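Local coordinates for protein Xaa-Pro Dipeptidase (Alteromonas macleodii, PDB 2QS8) that probably acts as a metal-dependent carboxypeptidase or dipeptidase of the amidohydrolase superfamily, cleaving peptides in a TIM-barrel active site that here holds methionine and magnesium, at residues S7-G19 and F50-P63. Numbering follows the deposited sequence.
Sequences SKTLIHAGKLIDG and FEDYIDLRDHTVLP
Parallel strand pairing, interrupted by a beta bulge, joins 7-19 to 50-63 in the small beta domain beside the TIM barrel. Thr9 to Ala13 pair with Asp52 to Leu56, the two short strands running within 14° of each other; Ile54 N bonds Leu10 O at 2.8 Å. Beyond Ala13 the register slips by two: a type I turn from Leu56 to His59 takes up the extra residues, and pairing resumes at Lys15 and Thr60. Leu56 O is gripped at this corner from opposite faces of its plane, by Gly14 N (3.0 Å) and His59 N. Gly14 CA lies 3.0 Å from Arg57 O, where a CB would clash. Such a beta domain, built from both chain ends, is common in amidohydrolases; here strand 400-405 covers Ile11 and Ile54, and Ile11 CG1 touches Ile54 CB at 3.8 Å. On the other face, Leu10 CB sits over the Phe50 ring, 3.8 Å from its centroid, while the edge of Tyr53 meets the face of His12 in an offset edge-to-face pair, planes at 78°. With its CG anti to the backbone N (chi1 171°), Tyr53 lies alongside Leu10, bringing CE1 over the imidazole and OH to 2.6 Å from His12 ND1 in a hydrogen bond. With NE2 bonded to Ile45 O as well, both nitrogens of the imidazole are held, and the ring also stacks on Phe44; a leucine here would probably leave the Tyr53 hydroxyl and Ile45 carbonyl without these mates. Arg57 CG packs on His12 CB, its guanidinium gripping Asp55 side-on, with NE 2.8 Å from OD1.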
loop_
_atom_site.group_PDB
_atom_site.type_symbol
_atom_site.label_atom_id
_atom_site.label_comp_id
_atom_site.label_asym_id
_atom_site.label_seq_id
_atom_site.Cartn_x
_atom_site.Cartn_y
_atom_site.Cartn_z
ATOM N N SER A 7 -33.363 49.780 -6.385
ATOM C CA SER A 7 -33.693 49.579 -7.825
ATOM C C SER A 7 -33.981 48.115 -8.120
ATOM O O SER A 7 -33.309 47.220 -7.604
ATOM C CB SER A 7 -32.538 50.066 -8.704
ATOM O OG SER A 7 -32.401 51.476 -8.622
ATOM N N LYS A 8 -34.979 47.857 -8.957
ATOM C CA LYS A 8 -35.361 46.493 -9.296
ATOM C C LYS A 8 -35.674 46.328 -10.781
ATOM O O LYS A 8 -35.844 47.299 -11.508
ATOM C CB LYS A 8 -36.584 46.082 -8.471
ATOM C CG LYS A 8 -36.456 46.369 -6.983
ATOM C CD LYS A 8 -37.654 45.844 -6.204
ATOM C CE LYS A 8 -37.450 46.044 -4.711
ATOM N NZ LYS A 8 -38.547 45.449 -3.912
ATOM N N THR A 9 -35.739 45.084 -11.238
ATOM C CA THR A 9 -36.066 44.810 -12.616
ATOM C C THR A 9 -37.414 44.114 -12.682
ATOM O O THR A 9 -37.695 43.197 -11.907
ATOM C CB THR A 9 -35.024 43.903 -13.281
ATOM O OG1 THR A 9 -33.759 44.567 -13.304
ATOM C CG2 THR A 9 -35.447 43.566 -14.696
ATOM N N LEU A 10 -38.244 44.557 -13.613
ATOM C CA LEU A 10 -39.552 43.948 -13.790
ATOM C C LEU A 10 -39.600 43.179 -15.099
ATOM O O LEU A 10 -39.182 43.685 -16.132
ATOM C CB LEU A 10 -40.659 45.010 -13.810
ATOM C CG LEU A 10 -42.028 44.448 -14.216
ATOM C CD1 LEU A 10 -42.605 43.612 -13.066
ATOM C CD2 LEU A 10 -42.973 45.590 -14.581
ATOM N N ILE A 11 -40.119 41.961 -15.045
ATOM C CA ILE A 11 -40.240 41.138 -16.239
ATOM C C ILE A 11 -41.697 40.740 -16.451
ATOM O O ILE A 11 -42.353 40.234 -15.536
ATOM C CB ILE A 11 -39.398 39.841 -16.134
ATOM C CG1 ILE A 11 -37.912 40.181 -16.053
ATOM C CG2 ILE A 11 -39.661 38.948 -17.332
ATOM C CD1 ILE A 11 -37.031 38.962 -15.913
ATOM N N HIS A 12 -42.195 40.988 -17.660
ATOM C CA HIS A 12 -43.555 40.625 -18.031
ATOM C C HIS A 12 -43.425 39.339 -18.825
ATOM O O HIS A 12 -42.934 39.341 -19.958
ATOM C CB HIS A 12 -44.189 41.712 -18.902
ATOM C CG HIS A 12 -44.770 42.855 -18.128
ATOM N ND1 HIS A 12 -45.205 44.013 -18.736
ATOM C CD2 HIS A 12 -45.017 43.007 -16.805
ATOM C CE1 HIS A 12 -45.694 44.830 -17.820
ATOM N NE2 HIS A 12 -45.590 44.244 -16.640
ATOM N N ALA A 13 -43.849 38.236 -18.227
ATOM C CA ALA A 13 -43.759 36.955 -18.897
ATOM C C ALA A 13 -45.091 36.507 -19.511
ATOM O O ALA A 13 -46.070 36.275 -18.797
ATOM C CB ALA A 13 -43.244 35.901 -17.927
ATOM N N GLY A 14 -45.104 36.391 -20.838
ATOM C CA GLY A 14 -46.295 35.960 -21.544
ATOM C C GLY A 14 -46.763 34.668 -20.926
ATOM O O GLY A 14 -47.913 34.546 -20.498
ATOM N N LYS A 15 -45.854 33.703 -20.873
ATOM C CA LYS A 15 -46.131 32.408 -20.276
ATOM C C LYS A 15 -45.015 32.083 -19.287
ATOM O O LYS A 15 -43.894 32.590 -19.409
ATOM C CB LYS A 15 -46.241 31.331 -21.355
ATOM C CG LYS A 15 -47.442 31.526 -22.267
ATOM C CD LYS A 15 -47.758 30.264 -23.034
ATOM C CE LYS A 15 -49.072 30.392 -23.792
ATOM N NZ LYS A 15 -49.453 29.089 -24.411
ATOM N N LEU A 16 -45.322 31.253 -18.298
ATOM C CA LEU A 16 -44.329 30.914 -17.292
ATOM C C LEU A 16 -44.360 29.472 -16.809
ATOM O O LEU A 16 -45.378 28.998 -16.301
ATOM C CB LEU A 16 -44.478 31.833 -16.079
ATOM C CG LEU A 16 -43.631 31.476 -14.846
ATOM C CD1 LEU A 16 -42.171 31.794 -15.125
ATOM C CD2 LEU A 16 -44.106 32.265 -13.627
ATOM N N ILE A 17 -43.234 28.781 -16.994
ATOM C CA ILE A 17 -43.061 27.420 -16.510
ATOM C C ILE A 17 -42.129 27.682 -15.325
ATOM O O ILE A 17 -40.960 28.023 -15.513
ATOM C CB ILE A 17 -42.375 26.523 -17.562
ATOM C CG1 ILE A 17 -43.240 26.457 -18.826
ATOM C CG2 ILE A 17 -42.164 25.120 -17.003
ATOM C CD1 ILE A 17 -42.641 25.631 -19.939
ATOM N N ASP A 18 -42.647 27.551 -14.110
ATOM C CA ASP A 18 -41.849 27.851 -12.930
ATOM C C ASP A 18 -40.958 26.752 -12.355
ATOM O O ASP A 18 -40.121 27.033 -11.503
ATOM C CB ASP A 18 -42.739 28.436 -11.818
ATOM C CG ASP A 18 -43.659 27.406 -11.171
ATOM O OD1 ASP A 18 -43.584 26.207 -11.499
ATOM O OD2 ASP A 18 -44.469 27.810 -10.310
ATOM N N GLY A 19 -41.136 25.515 -12.806
ATOM C CA GLY A 19 -40.309 24.437 -12.302
ATOM C C GLY A 19 -40.973 23.537 -11.284
ATOM O O GLY A 19 -40.561 22.392 -11.118
ATOM N N PHE A 50 -40.169 51.103 -12.368
ATOM C CA PHE A 50 -39.023 50.220 -12.179
ATOM C C PHE A 50 -37.799 50.729 -12.928
ATOM O O PHE A 50 -37.905 51.232 -14.049
ATOM C CB PHE A 50 -39.334 48.799 -12.653
ATOM C CG PHE A 50 -40.288 48.059 -11.770
ATOM C CD1 PHE A 50 -41.659 48.288 -11.847
ATOM C CD2 PHE A 50 -39.816 47.129 -10.858
ATOM C CE1 PHE A 50 -42.541 47.599 -11.027
ATOM C CE2 PHE A 50 -40.696 46.435 -10.033
ATOM C CZ PHE A 50 -42.063 46.673 -10.119
ATOM N N GLU A 51 -36.637 50.589 -12.297
ATOM C CA GLU A 51 -35.382 51.016 -12.898
ATOM C C GLU A 51 -35.214 50.365 -14.271
ATOM O O GLU A 51 -34.824 51.023 -15.234
ATOM C CB GLU A 51 -34.206 50.624 -11.997
ATOM C CG GLU A 51 -32.842 51.125 -12.483
ATOM C CD GLU A 51 -32.655 52.621 -12.285
ATOM O OE1 GLU A 51 -32.658 53.073 -11.113
ATOM O OE2 GLU A 51 -32.503 53.340 -13.297
ATOM N N ASP A 52 -35.512 49.071 -14.355
ATOM C CA ASP A 52 -35.389 48.343 -15.611
ATOM C C ASP A 52 -36.604 47.489 -15.892
ATOM O O ASP A 52 -37.226 46.957 -14.973
ATOM C CB ASP A 52 -34.153 47.447 -15.601
ATOM C CG ASP A 52 -32.863 48.232 -15.605
ATOM O OD1 ASP A 52 -32.462 48.740 -14.536
ATOM O OD2 ASP A 52 -32.252 48.343 -16.687
ATOM N N TYR A 53 -36.920 47.347 -17.174
ATOM C CA TYR A 53 -38.066 46.566 -17.611
ATOM C C TYR A 53 -37.687 45.638 -18.762
ATOM O O TYR A 53 -37.014 46.046 -19.706
ATOM C CB TYR A 53 -39.197 47.507 -18.043
ATOM C CG TYR A 53 -40.378 46.833 -18.715
ATOM C CD1 TYR A 53 -41.111 45.841 -18.061
ATOM C CD2 TYR A 53 -40.773 47.207 -19.998
ATOM C CE1 TYR A 53 -42.209 45.240 -18.669
ATOM C CE2 TYR A 53 -41.866 46.613 -20.614
ATOM C CZ TYR A 53 -42.577 45.634 -19.946
ATOM O OH TYR A 53 -43.657 45.054 -20.561
ATOM N N ILE A 54 -38.115 44.384 -18.665
ATOM C CA ILE A 54 -37.848 43.392 -19.694
ATOM C C ILE A 54 -39.192 42.858 -20.168
ATOM O O ILE A 54 -39.860 42.098 -19.461
ATOM C CB ILE A 54 -36.980 42.230 -19.158
ATOM C CG1 ILE A 54 -35.592 42.755 -18.767
ATOM C CG2 ILE A 54 -36.834 41.148 -20.223
ATOM C CD1 ILE A 54 -34.707 41.723 -18.082
ATOM N N ASP A 55 -39.579 43.269 -21.367
ATOM C CA ASP A 55 -40.855 42.878 -21.946
ATOM C C ASP A 55 -40.798 41.549 -22.685
ATOM O O ASP A 55 -40.311 41.480 -23.807
ATOM C CB ASP A 55 -41.337 43.991 -22.885
ATOM C CG ASP A 55 -42.619 43.636 -23.607
ATOM O OD1 ASP A 55 -43.288 42.657 -23.213
ATOM O OD2 ASP A 55 -42.959 44.348 -24.571
ATOM N N LEU A 56 -41.315 40.501 -22.054
ATOM C CA LEU A 56 -41.306 39.172 -22.652
ATOM C C LEU A 56 -42.723 38.615 -22.772
ATOM O O LEU A 56 -42.941 37.403 -22.659
ATOM C CB LEU A 56 -40.445 38.226 -21.801
ATOM C CG LEU A 56 -39.011 38.649 -21.456
ATOM C CD1 LEU A 56 -38.358 37.560 -20.616
ATOM C CD2 LEU A 56 -38.202 38.894 -22.724
ATOM N N ARG A 57 -43.682 39.506 -23.006
ATOM C CA ARG A 57 -45.080 39.107 -23.134
ATOM C C ARG A 57 -45.272 38.113 -24.273
ATOM O O ARG A 57 -46.202 37.310 -24.257
ATOM C CB ARG A 57 -45.963 40.343 -23.354
ATOM C CG ARG A 57 -45.974 41.321 -22.180
ATOM C CD ARG A 57 -46.717 42.602 -22.526
ATOM N NE ARG A 57 -45.970 43.430 -23.468
ATOM C CZ ARG A 57 -46.524 44.191 -24.408
ATOM N NH1 ARG A 57 -47.846 44.231 -24.541
ATOM N NH2 ARG A 57 -45.757 44.906 -25.221
ATOM N N ASP A 58 -44.376 38.151 -25.251
ATOM C CA ASP A 58 -44.458 37.253 -26.397
ATOM C C ASP A 58 -43.546 36.031 -26.238
ATOM O O ASP A 58 -43.339 35.273 -27.183
ATOM C CB ASP A 58 -44.108 38.026 -27.674
ATOM C CG ASP A 58 -42.709 38.625 -27.637
ATOM O OD1 ASP A 58 -42.286 39.121 -26.567
ATOM O OD2 ASP A 58 -42.028 38.613 -28.684
ATOM N N HIS A 59 -43.024 35.838 -25.029
ATOM C CA HIS A 59 -42.126 34.725 -24.726
ATOM C C HIS A 59 -42.635 33.838 -23.595
ATOM O O HIS A 59 -43.533 34.210 -22.839
ATOM C CB HIS A 59 -40.759 35.248 -24.302
ATOM C CG HIS A 59 -40.009 35.955 -25.383
ATOM N ND1 HIS A 59 -39.028 35.339 -26.131
ATOM C CD2 HIS A 59 -40.074 37.233 -25.823
ATOM C CE1 HIS A 59 -38.517 36.211 -26.982
ATOM N NE2 HIS A 59 -39.134 37.368 -26.816
ATOM N N THR A 60 -42.041 32.651 -23.497
ATOM C CA THR A 60 -42.345 31.715 -22.435
ATOM C C THR A 60 -41.075 31.733 -21.591
ATOM O O THR A 60 -39.981 31.492 -22.102
ATOM C CB THR A 60 -42.580 30.291 -22.958
ATOM O OG1 THR A 60 -43.784 30.254 -23.739
ATOM C CG2 THR A 60 -42.691 29.306 -21.794
ATOM N N VAL A 61 -41.222 32.060 -20.311
ATOM C CA VAL A 61 -40.095 32.126 -19.397
ATOM C C VAL A 61 -39.979 30.820 -18.612
ATOM O O VAL A 61 -40.989 30.202 -18.253
ATOM C CB VAL A 61 -40.254 33.314 -18.407
ATOM C CG1 VAL A 61 -39.145 33.287 -17.367
ATOM C CG2 VAL A 61 -40.232 34.634 -19.171
ATOM N N LEU A 62 -38.742 30.391 -18.375
ATOM C CA LEU A 62 -38.487 29.174 -17.612
ATOM C C LEU A 62 -37.305 29.436 -16.683
ATOM O O LEU A 62 -36.589 30.429 -16.832
ATOM C CB LEU A 62 -38.136 28.000 -18.538
ATOM C CG LEU A 62 -38.965 27.731 -19.798
ATOM C CD1 LEU A 62 -38.431 28.574 -20.941
ATOM C CD2 LEU A 62 -38.895 26.261 -20.171
ATOM N N PRO A 63 -37.107 28.574 -15.681
ATOM C CA PRO A 63 -35.956 28.853 -14.825
ATOM C C PRO A 63 -34.718 28.381 -15.593
ATOM O O PRO A 63 -34.849 27.633 -16.561
ATOM C CB PRO A 63 -36.248 28.035 -13.567
ATOM C CG PRO A 63 -37.084 26.908 -14.058
ATOM C CD PRO A 63 -37.960 27.514 -15.121
#